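Endo-beta-N-acetylglucosaminidase F1 (Bacteroides thetaiotaomicron VPI-5482, PDB 6TCV) hydrolyses high-mannose N-glycans, probably cutting between the two N-acetylglucosamine units of their core. Local coordinates at residues V36-G41 with K153-A158. The protein carries 2 engineered substitutions. Residues are numbered along the deposited sequence; the frame is centred on the assembly and turned at random.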
loop_
_atom_site.group_PDB
_atom_site.type_symbol
_atom_site.label_atom_id
_atom_site.label_comp_id
_atom_site.label_asym_id
_atom_site.label_seq_id
_atom_site.Cartn_x
_atom_site.Cartn_y
_atom_site.Cartn_z
ATOM N N VAL A 36 3.878 1.157 11.222
ATOM C CA VAL A 36 4.899 0.444 10.461
ATOM C C VAL A 36 6.132 1.327 10.322
ATOM O O VAL A 36 6.016 2.509 9.965
ATOM C CB VAL A 36 4.344 -0.001 9.098
ATOM C CG1 VAL A 36 5.472 -0.630 8.243
ATOM C CG2 VAL A 36 3.147 -0.950 9.319
ATOM N N VAL A 37 7.296 0.791 10.705
ATOM C CA VAL A 37 8.585 1.486 10.623
ATOM C C VAL A 37 9.433 0.736 9.623
ATOM O O VAL A 37 9.807 -0.419 9.860
ATOM C CB VAL A 37 9.300 1.509 11.984
ATOM C CG1 VAL A 37 10.668 2.155 11.888
ATOM C CG2 VAL A 37 8.450 2.304 12.993
ATOM N N GLU A 38 9.838 1.417 8.563
ATOM C CA GLU A 38 10.788 0.876 7.607
ATOM C C GLU A 38 12.128 1.543 7.891
ATOM O O GLU A 38 12.276 2.763 7.692
ATOM C CB GLU A 38 10.348 1.208 6.184
ATOM C CG GLU A 38 9.118 0.466 5.833
ATOM C CD GLU A 38 8.559 0.798 4.459
ATOM O OE1 GLU A 38 9.317 1.257 3.588
ATOM O OE2 GLU A 38 7.366 0.526 4.253
ATOM N N LEU A 39 13.141 0.749 8.224
ATOM C CA LEU A 39 14.469 1.272 8.546
ATOM C C LEU A 39 15.258 1.442 7.256
ATOM O O LEU A 39 15.496 0.471 6.534
ATOM C CB LEU A 39 15.224 0.359 9.513
ATOM C CG LEU A 39 14.543 0.205 10.873
ATOM C CD1 LEU A 39 15.341 -0.854 11.672
ATOM C CD2 LEU A 39 14.449 1.519 11.645
ATOM N N HIS A 40 15.612 2.682 6.930
ATOM C CA HIS A 40 16.475 2.941 5.778
ATOM C C HIS A 40 17.875 3.306 6.216
ATOM O O HIS A 40 18.733 3.520 5.358
ATOM C CB HIS A 40 15.901 4.059 4.884
ATOM C CG HIS A 40 14.521 3.764 4.413
ATOM N ND1 HIS A 40 14.296 2.905 3.372
ATOM C CD2 HIS A 40 13.304 4.164 4.851
ATOM C CE1 HIS A 40 12.991 2.747 3.201
ATOM N NE2 HIS A 40 12.371 3.552 4.049
ATOM N N GLY A 41 18.121 3.349 7.515
ATOM C CA GLY A 41 19.410 3.665 8.088
ATOM C C GLY A 41 19.532 2.910 9.392
ATOM O O GLY A 41 18.673 2.081 9.731
ATOM N N LYS A 153 10.526 -3.181 9.879
ATOM C CA LYS A 153 11.162 -3.867 8.763
ATOM C C LYS A 153 12.497 -3.222 8.414
ATOM O O LYS A 153 12.599 -1.993 8.377
ATOM C CB LYS A 153 10.266 -3.757 7.522
ATOM C CG LYS A 153 8.806 -4.090 7.823
ATOM C CD LYS A 153 7.809 -3.801 6.699
ATOM C CE LYS A 153 8.337 -3.987 5.308
ATOM N NZ LYS A 153 7.295 -3.421 4.373
ATOM N N ASP A 154 13.534 -4.020 8.252
ATOM C CA ASP A 154 14.836 -3.509 7.818
ATOM C C ASP A 154 14.867 -3.442 6.302
ATOM O O ASP A 154 14.875 -4.482 5.635
ATOM C CB ASP A 154 15.936 -4.373 8.416
ATOM C CG ASP A 154 17.345 -3.933 8.044
ATOM O OD1 ASP A 154 17.527 -2.890 7.414
ATOM O OD2 ASP A 154 18.287 -4.610 8.529
ATOM N N MET A 155 14.949 -2.225 5.748
ATOM C CA MET A 155 14.944 -2.031 4.320
ATOM C C MET A 155 16.268 -1.510 3.785
ATOM O O MET A 155 16.339 -1.021 2.647
ATOM C CB MET A 155 13.794 -1.113 3.882
ATOM C CG MET A 155 12.392 -1.577 4.276
ATOM S SD MET A 155 11.954 -3.074 3.426
ATOM C CE MET A 155 11.705 -2.738 1.694
ATOM N N ARG A 156 17.327 -1.622 4.563
ATOM C CA ARG A 156 18.595 -0.996 4.186
ATOM C C ARG A 156 19.132 -1.579 2.893
ATOM O O ARG A 156 19.828 -0.889 2.136
ATOM C CB ARG A 156 19.604 -1.136 5.304
ATOM C CG ARG A 156 19.372 -0.200 6.440
ATOM C CD ARG A 156 20.320 -0.430 7.523
ATOM N NE ARG A 156 20.210 -1.724 8.177
ATOM C CZ ARG A 156 21.035 -2.203 9.054
ATOM N NH1 ARG A 156 22.107 -1.507 9.385
ATOM N NH2 ARG A 156 20.775 -3.382 9.614
ATOM N N ASN A 157 18.887 -2.866 2.659
ATOM C CA ASN A 157 19.352 -3.536 1.442
ATOM C C ASN A 157 18.359 -3.519 0.277
ATOM O O ASN A 157 18.579 -4.286 -0.676
ATOM C CB ASN A 157 19.933 -4.929 1.731
ATOM C CG ASN A 157 21.144 -4.854 2.663
ATOM O OD1 ASN A 157 21.910 -3.913 2.568
ATOM N ND2 ASN A 157 21.400 -5.900 3.426
ATOM N N ALA A 158 17.162 -3.030 0.477
ATOM C CA ALA A 158 16.089 -2.948 -0.535
ATOM C C ALA A 158 15.745 -1.482 -0.780
ATOM O O ALA A 158 14.609 -1.102 -0.508
ATOM C CB ALA A 158 14.887 -3.761 -0.126
HETATM O O HOH W 1 16.289 1.754 2.216
#
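Parallel beta pairing joins Val37, Glu38 and Leu39 to Lys153 and Met155, where strands 34-39 and 147-154 run out together at the edge of the N-terminal domain. Lys153 is held through both its backbone N and its backbone O: the N gives a hydrogen bond to Val37 O at 2.9 Å, and the O takes one from Leu39 N at 2.8 Å, nearly straight at 176°. Past the strand end Met155 N still reaches Leu39 O, but more bent (148°).

On one face Glu38 and Lys153 lie alongside each other. Glu38 OE2 and Lys153 NZ make a long salt bridge at 3.9 Å; the same oxygen has its stronger partner in Lys243. Met155 CG packs on Glu38 CB at 3.9 Å. Beyond the strand ends, a water in the plane of the His40 ring bridges His40 ND1 and Met155 O.

On the other face, beside Leu39, Asp154 has CG anti to its backbone N (chi1 -180°), which carries the carboxylate forward to Arg156. NE and NH2 grip it side-on, one oxygen each, while Arg156 N approaches OD1 from the opposite face to NE. Arg156 CD also lies 3.7 Å from Gly41 O. An Asx turn at Asp154, overlapping a type I turn from Met155 to Ala158, lies where the parallel strand pair ends and the chain leads out of the N-terminal domain's mixed sheet.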